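Local coordinates for thioredoxin domain-containing protein (PDB 3U5R) that is of unknown function but, as an AhpC/TSA-family member with a thioredoxin fold, probably has oxidoreductase or antioxidant activity, at residues A65-S68 with F73-L76; L128-A131 with V135-A138; K137-A142 with D146-D151. All coordinates share one frame; numbering follows the deposited sequence.

Contact 1 (A65-S68 with F73-L76); sequences AFIS and FVVL
Ile-67 meets Val-74 through its branch-point carbon. Its CB stands 4.1 Å from Val-74 CG1 and the same distance from Val-74 CG2, so both methyls face it at equal distance. Chi1 of 59° sets Ile-67 CG1 between the backbone N and the carbonyl carbon, leaving CB as the nearest atom to the valine, with CG1 and CD1 further off. The backbones are closest at the same pair, with 6.4 Å between Ile-67 CA and Val-74 CA, and the two segments bury 128 Å² in all. The chain at Ile-67 is still tied to the central sheet by a backbone bond to Ile-98. This is the point where the first parallel strand of a thioredoxin fold, 61-66, gives way to a loop holding Cys-71, which probably corresponds to the reactive-cysteine position of the family and lies just before the short helix 72-75. Val-74 takes the position that would hold the second cysteine of a CXXC motif counted from Cys-71. At Ser-68 the contact passes from side chain to main chain. Val-74 CG1 presses on the carbonyl, 3.2 Å from Ser-68 O, a tight carbon-oxygen approach, while CG2 comes 4.0 Å from Ser-68 N. One methyl thus lies against each end of this residue's backbone. Val-74 CB points toward the loop, and with CG1 anti to its own N (chi1 172°) both methyls face 65-68; no hydrogen bond crosses between the segments. The hydroxyl of Ser-68 takes a different course: OG bonds to Glu-109 OE2 and to the backbone N atoms of Arg-70 and Cys-71, an ST turn leading into the helix. Thr-144, on strand 143-144, touches both Ser-68 and Val-74.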
loop_
_atom_site.group_PDB
_atom_site.type_symbol
_atom_site.label_atom_id
_atom_site.label_comp_id
_atom_site.label_asym_id
_atom_site.label_seq_id
_atom_site.Cartn_x
_atom_site.Cartn_y
_atom_site.Cartn_z
ATOM N N ALA A 65 1.816 0.240 1.001
ATOM C CA ALA A 65 0.388 0.067 0.754
ATOM C C ALA A 65 -0.175 -0.904 1.699
ATOM O O ALA A 65 0.295 -2.072 1.741
ATOM C CB ALA A 65 0.174 -0.455 -0.766
ATOM N N PHE A 66 -1.130 -0.492 2.523
ATOM C CA PHE A 66 -1.771 -1.448 3.432
ATOM C C PHE A 66 -2.980 -2.049 2.725
ATOM O O PHE A 66 -3.921 -1.345 2.385
ATOM C CB PHE A 66 -2.187 -0.767 4.753
ATOM C CG PHE A 66 -1.009 -0.311 5.544
ATOM C CD1 PHE A 66 -0.501 -1.091 6.572
ATOM C CD2 PHE A 66 -0.346 0.843 5.184
ATOM C CE1 PHE A 66 0.631 -0.700 7.269
ATOM C CE2 PHE A 66 0.817 1.256 5.883
ATOM C CZ PHE A 66 1.277 0.494 6.931
ATOM N N ILE A 67 -2.939 -3.350 2.474
ATOM C CA ILE A 67 -4.014 -3.981 1.741
ATOM C C ILE A 67 -4.535 -5.224 2.503
ATOM O O ILE A 67 -4.193 -5.436 3.658
ATOM C CB ILE A 67 -3.565 -4.323 0.289
ATOM C CG1 ILE A 67 -2.360 -5.270 0.275
ATOM C CG2 ILE A 67 -3.196 -3.095 -0.451
ATOM C CD1 ILE A 67 -2.098 -5.749 -1.147
ATOM N N SER A 68 -5.316 -6.055 1.826
ATOM C CA SER A 68 -6.021 -7.143 2.436
ATOM C C SER A 68 -6.237 -8.191 1.284
ATOM O O SER A 68 -6.143 -7.840 0.091
ATOM C CB SER A 68 -7.384 -6.638 2.969
ATOM O OG SER A 68 -8.367 -7.678 2.971
ATOM N N PHE A 73 -12.804 -3.410 -1.563
ATOM C CA PHE A 73 -12.102 -2.233 -2.115
ATOM C C PHE A 73 -10.713 -2.559 -2.600
ATOM O O PHE A 73 -10.225 -1.900 -3.544
ATOM C CB PHE A 73 -12.046 -1.085 -1.068
ATOM C CG PHE A 73 -13.382 -0.605 -0.709
ATOM C CD1 PHE A 73 -14.171 -1.332 0.156
ATOM C CD2 PHE A 73 -13.894 0.543 -1.322
ATOM C CE1 PHE A 73 -15.454 -0.902 0.433
ATOM C CE2 PHE A 73 -15.186 0.980 -1.069
ATOM C CZ PHE A 73 -15.956 0.239 -0.205
ATOM N N VAL A 74 -10.052 -3.549 -1.974
ATOM C CA VAL A 74 -8.820 -4.028 -2.533
ATOM C C VAL A 74 -9.029 -4.973 -3.720
ATOM O O VAL A 74 -8.290 -4.915 -4.688
ATOM C CB VAL A 74 -8.000 -4.737 -1.437
ATOM C CG1 VAL A 74 -6.734 -5.471 -2.032
ATOM C CG2 VAL A 74 -7.608 -3.699 -0.371
ATOM N N VAL A 75 -9.998 -5.903 -3.614
ATOM C CA VAL A 75 -10.352 -6.792 -4.766
ATOM C C VAL A 75 -10.543 -5.991 -6.057
ATOM O O VAL A 75 -9.968 -6.305 -7.139
ATOM C CB VAL A 75 -11.599 -7.727 -4.394
ATOM C CG1 VAL A 75 -12.270 -8.440 -5.676
ATOM C CG2 VAL A 75 -11.153 -8.796 -3.290
ATOM N N LEU A 76 -11.298 -4.903 -5.953
ATOM C CA LEU A 76 -11.441 -3.985 -7.092
ATOM C C LEU A 76 -10.129 -3.611 -7.858
ATOM O O LEU A 76 -10.131 -3.522 -9.105
ATOM C CB LEU A 76 -12.131 -2.698 -6.627
ATOM C CG LEU A 76 -12.387 -1.666 -7.713
ATOM C CD1 LEU A 76 -13.577 -2.010 -8.656
ATOM C CD2 LEU A 76 -12.632 -0.342 -7.005
#

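Contact 2 (L128-A131 with V135-A138); sequences LKDA and VAKA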
loop_
_atom_site.group_PDB
_atom_site.type_symbol
_atom_site.label_atom_id
_atom_site.label_comp_id
_atom_site.label_asym_id
_atom_site.label_seq_id
_atom_site.Cartn_x
_atom_site.Cartn_y
_atom_site.Cartn_z
ATOM N N LEU A 128 3.861 -8.334 2.598
ATOM C CA LEU A 128 4.363 -8.770 3.896
ATOM C C LEU A 128 3.284 -8.839 4.924
ATOM O O LEU A 128 2.304 -8.102 4.844
ATOM C CB LEU A 128 5.367 -7.722 4.358
ATOM C CG LEU A 128 6.421 -7.449 3.282
ATOM C CD1 LEU A 128 7.396 -6.385 3.769
ATOM C CD2 LEU A 128 7.203 -8.773 2.871
ATOM N N LYS A 129 3.479 -9.657 5.949
ATOM C CA LYS A 129 2.507 -9.704 7.053
ATOM C C LYS A 129 2.940 -8.855 8.252
ATOM O O LYS A 129 4.055 -9.070 8.750
ATOM C CB LYS A 129 2.309 -11.124 7.532
ATOM C CG LYS A 129 1.246 -11.226 8.656
ATOM C CD LYS A 129 -0.135 -11.117 8.062
ATOM C CE LYS A 129 -1.123 -10.888 9.218
ATOM N NZ LYS A 129 -2.392 -10.511 8.529
ATOM N N ASP A 130 2.060 -7.946 8.752
ATOM C CA ASP A 130 2.340 -7.122 9.989
ATOM C C ASP A 130 1.525 -7.705 11.173
ATOM O O ASP A 130 0.491 -7.147 11.535
ATOM C CB ASP A 130 2.035 -5.634 9.676
ATOM C CG ASP A 130 1.970 -4.702 10.892
ATOM O OD1 ASP A 130 2.722 -4.863 11.858
ATOM O OD2 ASP A 130 1.143 -3.738 10.846
ATOM N N ALA A 131 1.977 -8.853 11.712
ATOM C CA ALA A 131 1.200 -9.644 12.697
ATOM C C ALA A 131 0.888 -8.894 13.968
ATOM O O ALA A 131 -0.206 -9.016 14.455
ATOM C CB ALA A 131 1.922 -11.048 13.070
ATOM N N VAL A 135 3.340 -1.872 12.730
ATOM C CA VAL A 135 3.635 -1.017 11.581
ATOM C C VAL A 135 2.379 -0.233 11.103
ATOM O O VAL A 135 2.487 0.954 10.896
ATOM C CB VAL A 135 4.316 -1.829 10.421
ATOM C CG1 VAL A 135 4.573 -0.948 9.204
ATOM C CG2 VAL A 135 5.616 -2.567 11.008
ATOM N N ALA A 136 1.226 -0.882 10.956
ATOM C CA ALA A 136 0.018 -0.158 10.609
ATOM C C ALA A 136 -0.174 1.035 11.594
ATOM O O ALA A 136 -0.520 2.154 11.197
ATOM C CB ALA A 136 -1.205 -1.127 10.662
ATOM N N LYS A 137 0.053 0.778 12.883
ATOM C CA LYS A 137 -0.085 1.872 13.877
ATOM C C LYS A 137 0.931 2.987 13.734
ATOM O O LYS A 137 0.560 4.183 13.821
ATOM C CB LYS A 137 0.002 1.315 15.308
ATOM C CG LYS A 137 -1.134 0.451 15.761
ATOM C CD LYS A 137 -0.968 0.240 17.336
ATOM C CE LYS A 137 -1.361 -1.155 17.807
ATOM N NZ LYS A 137 -0.800 -1.428 19.196
ATOM N N ALA A 138 2.199 2.643 13.439
ATOM C CA ALA A 138 3.228 3.690 13.224
ATOM C C ALA A 138 2.971 4.546 11.973
ATOM O O ALA A 138 3.295 5.717 11.989
ATOM C CB ALA A 138 4.706 3.076 13.160
#
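The carboxylate of Asp-130 meets the first turn of helix 134-139 with one oxygen for each of two successive peptide N-H groups. Val-135 N donates to Asp-130 OD1 over 3.2 Å, with an N-H...O angle of 159°. The shorter bond runs from Ala-136 N to Asp-130 OD2, 2.9 Å long and nearly straight at 165°. Ser-100 OG adds a further hydrogen bond to this same OD2. Neither peptide donor lies in the carboxylate plane: OD1 is approached on its syn side but tilted well out of the plane, and OD2 is met from above. Carbon contacts close in around these bonds, with Asp-130 OD1 3.7 Å from Val-135 CB and Asp-130 OD2 3.5 Å from Ala-136 CB. What delivers the group is the extended side chain: CG is trans to the backbone N (chi1 167°), which carries the carboxylate across to the helix from a CA lying 6.4 Å from Val-135 CA. Further out, a backbone bond with Asn-99 holds Asp-130 beside strand 93-99, and Ile-98 and Leu-43 both pack against Asp-130 and Val-135. The aspartate just past edge strand 127-129 thus closes the short connection to the next helix of the thioredoxin fold, bonding two N-H groups of that helix's first turn. With peptide N-H groups and a hydroxyl around it at the positive end of a helix dipole, this buried carboxylate is probably stabilised as the anion.

Contact 3 (K137-A142 with D146-D151); sequences KAYGAA and DFFLYD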
loop_
_atom_site.group_PDB
_atom_site.type_symbol
_atom_site.label_atom_id
_atom_site.label_comp_id
_atom_site.label_asym_id
_atom_site.label_seq_id
_atom_site.Cartn_x
_atom_site.Cartn_y
_atom_site.Cartn_z
ATOM N N LYS A 137 0.053 0.778 12.883
ATOM C CA LYS A 137 -0.085 1.872 13.877
ATOM C C LYS A 137 0.931 2.987 13.734
ATOM O O LYS A 137 0.560 4.183 13.821
ATOM C CB LYS A 137 0.002 1.315 15.308
ATOM C CG LYS A 137 -1.134 0.451 15.761
ATOM C CD LYS A 137 -0.968 0.240 17.336
ATOM C CE LYS A 137 -1.361 -1.155 17.807
ATOM N NZ LYS A 137 -0.800 -1.428 19.196
ATOM N N ALA A 138 2.199 2.643 13.439
ATOM C CA ALA A 138 3.228 3.690 13.224
ATOM C C ALA A 138 2.971 4.546 11.973
ATOM O O ALA A 138 3.295 5.717 11.989
ATOM C CB ALA A 138 4.706 3.076 13.160
ATOM N N TYR A 139 2.407 3.962 10.896
ATOM C CA TYR A 139 2.109 4.736 9.662
ATOM C C TYR A 139 0.818 5.509 9.815
ATOM O O TYR A 139 0.606 6.509 9.100
ATOM C CB TYR A 139 2.029 3.774 8.421
ATOM C CG TYR A 139 3.395 3.552 7.806
ATOM C CD1 TYR A 139 4.325 2.791 8.446
ATOM C CD2 TYR A 139 3.786 4.206 6.647
ATOM C CE1 TYR A 139 5.574 2.609 7.949
ATOM C CE2 TYR A 139 5.091 4.018 6.135
ATOM C CZ TYR A 139 5.945 3.242 6.786
ATOM O OH TYR A 139 7.220 3.086 6.314
ATOM N N GLY A 140 0.004 5.082 10.791
ATOM C CA GLY A 140 -1.336 5.616 10.979
ATOM C C GLY A 140 -2.270 5.203 9.831
ATOM O O GLY A 140 -3.117 6.011 9.411
ATOM N N ALA A 141 -2.116 3.959 9.343
ATOM C CA ALA A 141 -3.095 3.326 8.465
ATOM C C ALA A 141 -4.424 3.082 9.177
ATOM O O ALA A 141 -4.462 2.693 10.371
ATOM C CB ALA A 141 -2.531 1.967 7.884
ATOM N N ALA A 142 -5.516 3.307 8.453
ATOM C CA ALA A 142 -6.860 3.132 9.017
ATOM C C ALA A 142 -7.728 2.130 8.231
ATOM O O ALA A 142 -8.619 1.543 8.785
ATOM C CB ALA A 142 -7.611 4.465 9.082
ATOM N N ASP A 146 -4.721 1.490 1.818
ATOM C CA ASP A 146 -4.259 2.818 2.305
ATOM C C ASP A 146 -2.878 3.052 1.712
ATOM O O ASP A 146 -1.962 2.263 1.982
ATOM C CB ASP A 146 -4.171 2.797 3.852
ATOM C CG ASP A 146 -4.420 4.170 4.470
ATOM O OD1 ASP A 146 -4.253 5.184 3.749
ATOM O OD2 ASP A 146 -4.824 4.205 5.646
ATOM N N PHE A 147 -2.741 4.028 0.820
ATOM C CA PHE A 147 -1.492 4.224 0.094
ATOM C C PHE A 147 -0.678 5.408 0.598
ATOM O O PHE A 147 -1.212 6.526 0.703
ATOM C CB PHE A 147 -1.813 4.511 -1.384
ATOM C CG PHE A 147 -2.542 3.368 -2.085
ATOM C CD1 PHE A 147 -1.814 2.275 -2.571
ATOM C CD2 PHE A 147 -3.938 3.414 -2.305
ATOM C CE1 PHE A 147 -2.464 1.220 -3.243
ATOM C CE2 PHE A 147 -4.591 2.347 -2.983
ATOM C CZ PHE A 147 -3.838 1.244 -3.437
ATOM N N PHE A 148 0.616 5.192 0.868
ATOM C CA PHE A 148 1.490 6.274 1.342
ATOM C C PHE A 148 2.681 6.320 0.377
ATOM O O PHE A 148 3.456 5.349 0.324
ATOM C CB PHE A 148 2.030 5.945 2.759
ATOM C CG PHE A 148 0.983 5.826 3.876
ATOM C CD1 PHE A 148 0.162 4.704 4.019
ATOM C CD2 PHE A 148 0.889 6.829 4.864
ATOM C CE1 PHE A 148 -0.776 4.618 5.043
ATOM C CE2 PHE A 148 0.006 6.735 5.920
ATOM C CZ PHE A 148 -0.845 5.629 6.043
ATOM N N LEU A 149 2.869 7.412 -0.380
ATOM C CA LEU A 149 3.974 7.516 -1.274
ATOM C C LEU A 149 5.042 8.467 -0.664
ATOM O O LEU A 149 4.685 9.606 -0.291
ATOM C CB LEU A 149 3.537 8.114 -2.645
ATOM C CG LEU A 149 4.616 8.211 -3.744
ATOM C CD1 LEU A 149 5.095 6.780 -4.203
ATOM C CD2 LEU A 149 4.031 8.955 -4.876
ATOM N N TYR A 150 6.306 8.020 -0.684
ATOM C CA TYR A 150 7.466 8.765 -0.190
ATOM C C TYR A 150 8.444 9.089 -1.317
ATOM O O TYR A 150 8.611 8.293 -2.259
ATOM C CB TYR A 150 8.198 7.953 0.869
ATOM C CG TYR A 150 7.268 7.677 2.012
ATOM C CD1 TYR A 150 7.112 8.618 3.040
ATOM C CD2 TYR A 150 6.492 6.487 2.034
ATOM C CE1 TYR A 150 6.249 8.369 4.106
ATOM C CE2 TYR A 150 5.547 6.253 3.081
ATOM C CZ TYR A 150 5.455 7.208 4.099
ATOM O OH TYR A 150 4.536 7.013 5.120
ATOM N N ASP A 151 9.172 10.195 -1.152
ATOM C CA ASP A 151 10.216 10.593 -2.087
ATOM C C ASP A 151 11.545 10.087 -1.675
ATOM O O ASP A 151 11.666 9.224 -0.780
ATOM C CB ASP A 151 10.188 12.129 -2.285
ATOM C CG ASP A 151 10.581 12.895 -0.979
ATOM O OD1 ASP A 151 11.065 12.264 0.005
ATOM O OD2 ASP A 151 10.399 14.112 -0.967
HETATM O O HOH W 1 -4.711 6.540 7.053
#
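Asp-146 OD2 accepts two hydrogen bonds here. Ala-142 N donates over 3.0 Å at 168°, nearly along the oxygen's C-O axis, and a water donates over 2.7 Å to the same OD2. The water also donates to Gly-140 O, so the carboxylate holds the chain just after helix 134-139 directly at Ala-142 N and through the water at Gly-140 O. That turn is a Schellman motif: Gly-140, with positive phi (69°), is its C-prime residue, and Gly-140 N makes a weak bond to Lys-137 O. Three aromatic rings meet beside this turn. Tyr-139 turns its edge to the face of Phe-148 in a T-shaped stack, with centroids 5.7 Å apart and planes at 82°. The Phe-148 rim is tight on the backbone too, with CE2 3.2 Å from Tyr-139 O. Tyr-150 crosses the first tyrosine, its OH 3.2 Å from Tyr-139 CE2. Alternation along strand 146-150 turns Asp-146, Phe-148 and Tyr-150 to this side, while Phe-147 and Leu-149 face helix 176-186. The helix end therefore covers one sheet face and helix 176-186 the other, with strands 61-66 and 156-160 flanking 146-150.

Overall arrangement
All three contacts lie within the AhpC/TSA range and reach the same five-stranded mixed sheet. Contact 1 closes before the others open, while contact 3 begins on the residues where contact 2 ends. Contacts 2 and 3 have centres about 10 Å apart and share helix 134-139, contact 2 at its beginning and contact 3 at its end; Ala-136 O and Ala-141 N, 3.0 Å apart, probably hydrogen-bond. Contact 1 lies about 14 Å from contact 2 and 13 Å from contact 3, centre to centre. Phe-66 N probably bonds to Asp-146 O, and its ring packs on Ala-136, Tyr-139, Ala-141 and Phe-148, so the loop after strand 61-66 and the end of helix 134-139 adjoin the same part of the sheet.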